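Local coordinates for immunoreactive 84kD antigen PG93 (Porphyromonas gingivalis, PDB 5M11), which serves as an essential bacterial surface component of the type-IX secretion system, has a beta-propeller domain and binds calcium and zinc ions, at residues A426-N431 / G471-L476; Y461-N466 / D512-V517; N478-V483 / V497-D502. All coordinates share one frame; numbering follows the deposited sequence.

Contact 1. Residues A426-N431 / G471-L476; sequences AIAFDN and GNMIIL
Met473 sets out with CG anti to its backbone N (chi1 -174°), continues straight through the next bond, and then bends at the thioether (chi3 -67°). The bend turns CE back toward segment 426-431, where it lies 3.4 Å from the carbonyl O of Ala426. Two residues on, Ile475 takes a different course: CG1 stands anti to the carbonyl carbon, and an extended second torsion carries CD1 forward to 3.4 Å from Phe429 O. The methyl of Ala428 is directed at the opposing strand and rests over the two neighbouring tips, its CB 3.9 Å from Ile475 CD1 and 4.3 Å from Met473 SD. Ala426 meets mainly backbone, its CB resting 3.3 Å from Gly471 O and close to Asn472 CA, with an added apolar contact to Met473 CB.

No hydrogen bond crosses the gap, although the strands 427-429 and 471-475 run nearly parallel, at 14°, with their axes 6.4 Å apart at closest. The two strands thus face each other through side chains and do not share a sheet; each makes its backbone bonds within its own, Ala428 with Trp436 and Ile474 with Trp482. Asp430 turns its carboxylate away from the interface, to Asn434 N and the Trp436 indole. Ile427 and Phe429 likewise point to the far side, against Ala377 of strand 373-378. First strands of consecutive four-stranded antiparallel sheets, lying side by side and joined by apolar packing, are the hallmark of neighbouring beta-propeller blades.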
# COMPACT_ATOMS: atom_id res chain seq x y z
N ALA A 426 1.56 -13.43 17.89
CA ALA A 426 0.50 -13.23 18.90
C ALA A 426 1.04 -12.68 20.26
O ALA A 426 0.74 -13.25 21.32
CB ALA A 426 -0.29 -14.51 19.11
N ILE A 427 1.80 -11.55 20.22
CA ILE A 427 2.39 -10.92 21.43
C ILE A 427 1.54 -9.75 21.94
O ILE A 427 1.19 -8.85 21.16
CB ILE A 427 3.87 -10.48 21.27
CG1 ILE A 427 4.11 -9.62 19.99
CG2 ILE A 427 4.79 -11.69 21.33
CD1 ILE A 427 5.44 -8.79 19.96
N ALA A 428 1.25 -9.74 23.26
CA ALA A 428 0.50 -8.66 23.90
C ALA A 428 0.97 -8.45 25.34
O ALA A 428 1.71 -9.28 25.88
CB ALA A 428 -0.99 -8.98 23.87
N PHE A 429 0.57 -7.32 25.96
CA PHE A 429 0.88 -6.96 27.35
C PHE A 429 -0.37 -7.08 28.23
O PHE A 429 -1.48 -6.75 27.78
CB PHE A 429 1.44 -5.52 27.46
CG PHE A 429 2.92 -5.34 27.21
CD1 PHE A 429 3.84 -5.51 28.24
CD2 PHE A 429 3.39 -4.94 25.97
CE1 PHE A 429 5.21 -5.31 28.01
CE2 PHE A 429 4.76 -4.74 25.74
CZ PHE A 429 5.66 -4.92 26.76
N ASP A 430 -0.20 -7.47 29.51
CA ASP A 430 -1.37 -7.53 30.40
C ASP A 430 -1.51 -6.21 31.17
O ASP A 430 -0.66 -5.32 31.05
CB ASP A 430 -1.34 -8.76 31.33
CG ASP A 430 -0.17 -8.87 32.29
OD1 ASP A 430 0.45 -7.83 32.60
OD2 ASP A 430 0.07 -9.99 32.81
N ASN A 431 -2.60 -6.07 31.95
CA ASN A 431 -2.88 -4.87 32.75
C ASN A 431 -1.79 -4.68 33.84
O ASN A 431 -1.64 -3.57 34.35
CB ASN A 431 -4.27 -4.96 33.38
CG ASN A 431 -4.36 -5.93 34.53
OD1 ASN A 431 -4.03 -7.12 34.41
ND2 ASN A 431 -4.76 -5.43 35.69
N GLY A 471 -2.30 -16.86 15.76
CA GLY A 471 -2.58 -15.59 15.10
C GLY A 471 -2.24 -14.40 15.94
O GLY A 471 -1.09 -13.97 15.98
N ASN A 472 -3.24 -13.85 16.62
CA ASN A 472 -3.08 -12.66 17.45
C ASN A 472 -3.73 -12.87 18.83
O ASN A 472 -4.63 -13.70 18.98
CB ASN A 472 -3.66 -11.43 16.74
CG ASN A 472 -3.14 -11.22 15.34
OD1 ASN A 472 -3.80 -11.56 14.35
ND2 ASN A 472 -1.94 -10.68 15.24
N MET A 473 -3.26 -12.13 19.84
CA MET A 473 -3.78 -12.32 21.19
C MET A 473 -4.61 -11.13 21.66
O MET A 473 -4.18 -9.98 21.52
CB MET A 473 -2.62 -12.58 22.17
CG MET A 473 -3.04 -12.92 23.59
SD MET A 473 -1.61 -13.15 24.68
CE MET A 473 -0.90 -14.64 23.99
N ILE A 474 -5.78 -11.41 22.25
CA ILE A 474 -6.55 -10.35 22.88
C ILE A 474 -6.70 -10.77 24.33
O ILE A 474 -6.88 -11.95 24.60
CB ILE A 474 -7.87 -9.91 22.20
CG1 ILE A 474 -8.98 -10.96 22.28
CG2 ILE A 474 -7.61 -9.49 20.76
CD1 ILE A 474 -10.29 -10.39 22.01
N ILE A 475 -6.47 -9.82 25.26
CA ILE A 475 -6.54 -10.07 26.70
C ILE A 475 -7.75 -9.27 27.24
O ILE A 475 -7.70 -8.04 27.31
CB ILE A 475 -5.19 -9.71 27.41
CG1 ILE A 475 -4.00 -10.49 26.84
CG2 ILE A 475 -5.26 -9.86 28.93
CD1 ILE A 475 -2.58 -9.95 27.26
N LEU A 476 -8.84 -9.97 27.60
CA LEU A 476 -10.06 -9.37 28.14
C LEU A 476 -9.81 -8.77 29.54
O LEU A 476 -8.88 -9.25 30.23
CB LEU A 476 -11.19 -10.41 28.21
CG LEU A 476 -12.22 -10.28 27.10
CD1 LEU A 476 -11.88 -11.15 25.93
CD2 LEU A 476 -13.58 -10.61 27.59

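Contact 2. Residues Y461-N466 / D512-V517; sequences YPDVAN and DSHLYV. With ZN (zinc ion), chain G; CA (calcium ion), chain B.
Metal coordination ties this loop directly to the strand. Asp463 grips the zinc ion with both carboxylate oxygens, OD2 at 2.1 Å and OD1 at 2.5 Å, while His514 comes tip to tip from the other segment and gives NE2 at 2.1 Å. Carboxylate and imidazole are nearly coplanar, 17° apart; the zinc lies near the imidazole plane but well to one side of the carboxylate plane. The metal would be expected to offset the carboxylate charge and to keep NE2 unprotonated.

Aromatic stacking comes second. The rings of Tyr461 and His514 form an offset stack with centroids 4.1 Å apart and planes at 20°; Tyr461 CD1 hangs over the rim of the imidazole, nearest ND1. Each CB also lies over the other's ring, so two CH-pi contacts frame the stack.

A single hydrogen bond crosses the contact. The phenol of Tyr461 donates to Asp512 OD2 over 2.7 Å; OD2 accepts with its anti lone pair, while OD1 binds a calcium ion at 2.4 Å. One carboxylate therefore joins the tyrosine to a calcium site completed by Asp502, Thr505, Thr508 and Asp511.

At the far end, Val464 CG1 sits over one face of the Tyr516 ring, 4.1 Å from its centroid in a CH-pi contact. The loop holds its own shape through Tyr461 O, which accepts from both Val464 N and Ala465 N. Leading from the last strand of one antiparallel sheet to the first of the next, this segment is an inter-blade connection of a beta-propeller, pinned by a zinc site to the outermost strand of the following blade.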
# COMPACT_ATOMS: atom_id res chain seq x y z
N TYR A 461 -0.93 -26.28 26.64
CA TYR A 461 -2.05 -27.18 26.89
C TYR A 461 -1.98 -28.26 25.80
O TYR A 461 -1.92 -27.89 24.63
CB TYR A 461 -3.37 -26.42 26.91
CG TYR A 461 -3.37 -25.23 27.84
CD1 TYR A 461 -3.49 -25.40 29.22
CD2 TYR A 461 -3.26 -23.93 27.35
CE1 TYR A 461 -3.49 -24.30 30.09
CE2 TYR A 461 -3.28 -22.82 28.20
CZ TYR A 461 -3.41 -23.02 29.57
OH TYR A 461 -3.45 -21.93 30.41
N PRO A 462 -1.87 -29.58 26.14
CA PRO A 462 -1.68 -30.62 25.10
C PRO A 462 -2.51 -30.49 23.81
O PRO A 462 -2.00 -30.77 22.73
CB PRO A 462 -2.05 -31.91 25.83
CG PRO A 462 -1.79 -31.65 27.26
CD PRO A 462 -1.84 -30.16 27.50
N ASP A 463 -3.78 -30.05 23.93
CA ASP A 463 -4.71 -29.84 22.81
C ASP A 463 -4.20 -28.72 21.82
O ASP A 463 -4.49 -28.81 20.63
CB ASP A 463 -6.15 -29.53 23.32
CG ASP A 463 -6.26 -29.02 24.76
OD1 ASP A 463 -6.28 -29.87 25.69
OD2 ASP A 463 -6.32 -27.79 24.96
N VAL A 464 -3.41 -27.72 22.29
CA VAL A 464 -2.84 -26.64 21.46
C VAL A 464 -1.29 -26.73 21.31
O VAL A 464 -0.74 -25.97 20.51
CB VAL A 464 -3.21 -25.20 21.93
CG1 VAL A 464 -4.68 -24.88 21.68
CG2 VAL A 464 -2.82 -24.95 23.39
N ALA A 465 -0.60 -27.62 22.06
CA ALA A 465 0.85 -27.75 21.98
C ALA A 465 1.32 -28.27 20.61
O ALA A 465 0.63 -29.08 19.97
CB ALA A 465 1.37 -28.65 23.09
N ASN A 466 2.48 -27.73 20.17
CA ASN A 466 3.25 -28.01 18.94
C ASN A 466 2.58 -27.56 17.64
O ASN A 466 3.12 -27.85 16.57
CB ASN A 466 3.62 -29.49 18.85
CG ASN A 466 4.61 -29.91 19.91
OD1 ASN A 466 5.74 -29.43 19.93
ND2 ASN A 466 4.20 -30.81 20.80
N ASP A 512 -4.81 -23.23 36.40
CA ASP A 512 -5.36 -22.60 35.20
C ASP A 512 -6.74 -23.09 34.81
O ASP A 512 -7.14 -24.20 35.15
CB ASP A 512 -4.44 -22.83 34.00
CG ASP A 512 -3.16 -22.05 34.05
OD1 ASP A 512 -2.76 -21.62 35.15
OD2 ASP A 512 -2.54 -21.87 32.98
N SER A 513 -7.44 -22.22 34.06
CA SER A 513 -8.73 -22.42 33.39
C SER A 513 -8.51 -22.16 31.91
O SER A 513 -7.90 -21.14 31.56
CB SER A 513 -9.79 -21.47 33.96
OG SER A 513 -10.11 -21.71 35.31
N HIS A 514 -8.94 -23.08 31.03
CA HIS A 514 -8.76 -22.92 29.58
C HIS A 514 -9.83 -23.67 28.81
O HIS A 514 -10.33 -24.71 29.25
CB HIS A 514 -7.36 -23.36 29.09
CG HIS A 514 -7.20 -24.83 28.81
ND1 HIS A 514 -6.84 -25.72 29.81
CD2 HIS A 514 -7.34 -25.51 27.64
CE1 HIS A 514 -6.79 -26.90 29.22
NE2 HIS A 514 -7.09 -26.83 27.92
N LEU A 515 -10.13 -23.17 27.63
CA LEU A 515 -11.08 -23.81 26.75
C LEU A 515 -10.63 -23.65 25.33
O LEU A 515 -10.57 -22.54 24.80
CB LEU A 515 -12.51 -23.26 26.93
CG LEU A 515 -13.61 -23.96 26.10
CD1 LEU A 515 -13.97 -25.31 26.70
CD2 LEU A 515 -14.82 -23.07 25.95
N TYR A 516 -10.31 -24.79 24.72
CA TYR A 516 -9.96 -24.84 23.31
C TYR A 516 -11.27 -25.09 22.49
O TYR A 516 -11.94 -26.14 22.64
CB TYR A 516 -8.85 -25.88 23.04
CG TYR A 516 -8.54 -26.08 21.57
CD1 TYR A 516 -8.30 -24.99 20.73
CD2 TYR A 516 -8.47 -27.36 21.02
CE1 TYR A 516 -8.03 -25.18 19.38
CE2 TYR A 516 -8.18 -27.55 19.68
CZ TYR A 516 -7.97 -26.46 18.86
OH TYR A 516 -7.69 -26.64 17.53
N VAL A 517 -11.66 -24.08 21.67
CA VAL A 517 -12.86 -24.11 20.83
C VAL A 517 -12.41 -24.18 19.35
O VAL A 517 -12.21 -23.15 18.68
CB VAL A 517 -13.89 -22.99 21.17
CG1 VAL A 517 -13.26 -21.62 21.25
CG2 VAL A 517 -15.09 -22.99 20.24
ZN ZN G . -7.82 -28.08 26.37
CA CA B . -1.29 -20.90 36.88

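Contact 3. Residues N478-V483 / V497-D502; sequences NGDKWV and VLIFND. With CA (calcium ion), chain B.
Ile499 fits beneath the indole of Trp482 like a ridge under a lid. The two side chains lie alongside each other and point the same way, so that CG1 of the isoleucine reaches 3.6 Å from the centroid of the five-membered ring and CG2 lies over the same face near NE1. Val497 CG1 adds a second bump by Trp482 CE3, at 4.0 Å.

On the face that carries Lys481 and Phe500, the roles are exchanged. The phenyl ring, swung round by the crowded chi1 of 66°, receives Lys481 CB over one face, 3.9 Å from its centroid, while Val483 CG2 abuts the ring edge in plane. Such packing covers both sides of a beta hairpin, the second and third strands of a propeller blade, in which Lys481 with Phe500 and Val483 with Leu498 are hydrogen-bonded antiparallel pairs and Trp482 with Ile499 a non-hydrogen-bonded one. The straightest of the backbone bonds is Leu498 N to Val483 O, at 173°.

Beyond the strand start, the lysine chain bends at chi2 and chi4, sending NZ to Gly479 O and into a 2.8 Å salt bridge with Asp502 OD1, met from above the carboxylate plane. Asn501 ND2 sits close against the Gly479 backbone and donates to Asp480 OD1 at 3.0 Å, carboxylate and amide planes steeply inclined. Asp502 leaves its own backbone O for the calcium ion, 2.4 Å away.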
# COMPACT_ATOMS: atom_id res chain seq x y z
N ASN A 478 -11.05 -9.25 32.45
CA ASN A 478 -11.02 -10.27 33.52
C ASN A 478 -9.72 -11.14 33.48
O ASN A 478 -9.55 -12.03 34.32
CB ASN A 478 -12.25 -11.17 33.42
CG ASN A 478 -12.31 -12.01 32.17
OD1 ASN A 478 -11.79 -11.65 31.11
ND2 ASN A 478 -12.99 -13.12 32.25
N GLY A 479 -8.85 -10.90 32.50
CA GLY A 479 -7.59 -11.63 32.38
C GLY A 479 -7.54 -12.77 31.39
O GLY A 479 -6.46 -13.31 31.13
N ASP A 480 -8.71 -13.17 30.85
CA ASP A 480 -8.82 -14.24 29.84
C ASP A 480 -8.00 -13.86 28.61
O ASP A 480 -7.97 -12.69 28.23
CB ASP A 480 -10.29 -14.47 29.45
CG ASP A 480 -11.14 -15.18 30.48
OD1 ASP A 480 -10.80 -15.11 31.69
OD2 ASP A 480 -12.18 -15.76 30.09
N LYS A 481 -7.33 -14.85 28.00
CA LYS A 481 -6.51 -14.59 26.82
C LYS A 481 -7.05 -15.40 25.68
O LYS A 481 -7.20 -16.61 25.81
CB LYS A 481 -5.03 -14.90 27.09
CG LYS A 481 -4.41 -13.96 28.13
CD LYS A 481 -3.34 -14.63 28.95
CE LYS A 481 -2.81 -13.72 30.04
NZ LYS A 481 -3.63 -13.80 31.28
N TRP A 482 -7.41 -14.72 24.57
CA TRP A 482 -7.93 -15.35 23.36
C TRP A 482 -6.86 -15.33 22.32
O TRP A 482 -6.28 -14.27 22.05
CB TRP A 482 -9.21 -14.65 22.83
CG TRP A 482 -10.41 -14.71 23.74
CD1 TRP A 482 -10.44 -14.43 25.07
CD2 TRP A 482 -11.77 -14.95 23.35
NE1 TRP A 482 -11.72 -14.57 25.55
CE2 TRP A 482 -12.56 -14.86 24.52
CE3 TRP A 482 -12.40 -15.27 22.13
CZ2 TRP A 482 -13.94 -15.07 24.51
CZ3 TRP A 482 -13.77 -15.47 22.13
CH2 TRP A 482 -14.53 -15.39 23.31
N VAL A 483 -6.53 -16.51 21.77
CA VAL A 483 -5.53 -16.62 20.70
C VAL A 483 -6.15 -17.43 19.56
O VAL A 483 -6.60 -18.54 19.81
CB VAL A 483 -4.15 -17.22 21.14
CG1 VAL A 483 -3.05 -16.79 20.18
CG2 VAL A 483 -3.76 -16.83 22.56
N VAL A 497 -9.83 -21.38 18.18
CA VAL A 497 -9.47 -20.30 19.10
C VAL A 497 -9.17 -20.96 20.46
O VAL A 497 -9.88 -21.88 20.86
CB VAL A 497 -10.58 -19.22 19.24
CG1 VAL A 497 -10.27 -18.20 20.34
CG2 VAL A 497 -10.86 -18.51 17.92
N LEU A 498 -8.16 -20.47 21.16
CA LEU A 498 -7.85 -20.92 22.51
C LEU A 498 -8.06 -19.76 23.50
O LEU A 498 -7.44 -18.69 23.36
CB LEU A 498 -6.44 -21.52 22.60
CG LEU A 498 -5.83 -21.63 24.00
CD1 LEU A 498 -6.31 -22.87 24.74
CD2 LEU A 498 -4.34 -21.61 23.92
N ILE A 499 -8.94 -19.97 24.47
CA ILE A 499 -9.20 -19.02 25.56
C ILE A 499 -8.55 -19.64 26.78
O ILE A 499 -8.75 -20.83 27.02
CB ILE A 499 -10.72 -18.72 25.77
CG1 ILE A 499 -11.44 -18.35 24.46
CG2 ILE A 499 -10.98 -17.68 26.87
CD1 ILE A 499 -12.29 -19.46 23.93
N PHE A 500 -7.73 -18.87 27.53
CA PHE A 500 -7.09 -19.40 28.73
C PHE A 500 -6.78 -18.32 29.76
O PHE A 500 -6.58 -17.15 29.40
CB PHE A 500 -5.82 -20.18 28.39
CG PHE A 500 -4.71 -19.35 27.83
CD1 PHE A 500 -3.67 -18.90 28.64
CD2 PHE A 500 -4.67 -19.04 26.47
CE1 PHE A 500 -2.63 -18.13 28.11
CE2 PHE A 500 -3.64 -18.27 25.95
CZ PHE A 500 -2.63 -17.81 26.78
N ASN A 501 -6.74 -18.72 31.06
CA ASN A 501 -6.42 -17.84 32.18
C ASN A 501 -5.41 -18.53 33.09
O ASN A 501 -5.71 -19.53 33.72
CB ASN A 501 -7.67 -17.44 32.96
CG ASN A 501 -7.49 -16.15 33.72
OD1 ASN A 501 -6.69 -16.05 34.66
ND2 ASN A 501 -8.25 -15.14 33.34
N ASP A 502 -4.20 -17.97 33.12
CA ASP A 502 -3.03 -18.40 33.89
C ASP A 502 -3.27 -18.37 35.41
O ASP A 502 -2.48 -18.96 36.16
CB ASP A 502 -1.85 -17.48 33.54
CG ASP A 502 -2.08 -16.04 33.96
OD1 ASP A 502 -3.08 -15.43 33.49
OD2 ASP A 502 -1.28 -15.54 34.79
CA CA B . -1.29 -20.90 36.88

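The three contacts span one blade and its junction with the preceding one. Contact 1 sets strand 469-475 against the preceding blade, contact 3 zips the two middle strands, and contact 2 ties the last strand, 513-517, to the inter-blade loop. Contacts 1 and 3, centred 9 Å apart, join through Ile474 O to Trp482 N at 2.8 Å; contacts 2 and 3, at 10 Å, join through Leu515 N to Ile499 O, also 2.8 Å. Contacts 1 and 2 do not touch, their nearest atoms being about 10 Å apart. One calcium ion binds both Asp502 O and Asp512 OD1, uniting contacts 3 and 2, whereas Trp436 meets Met473 of contact 1 and Lys481 of contact 3.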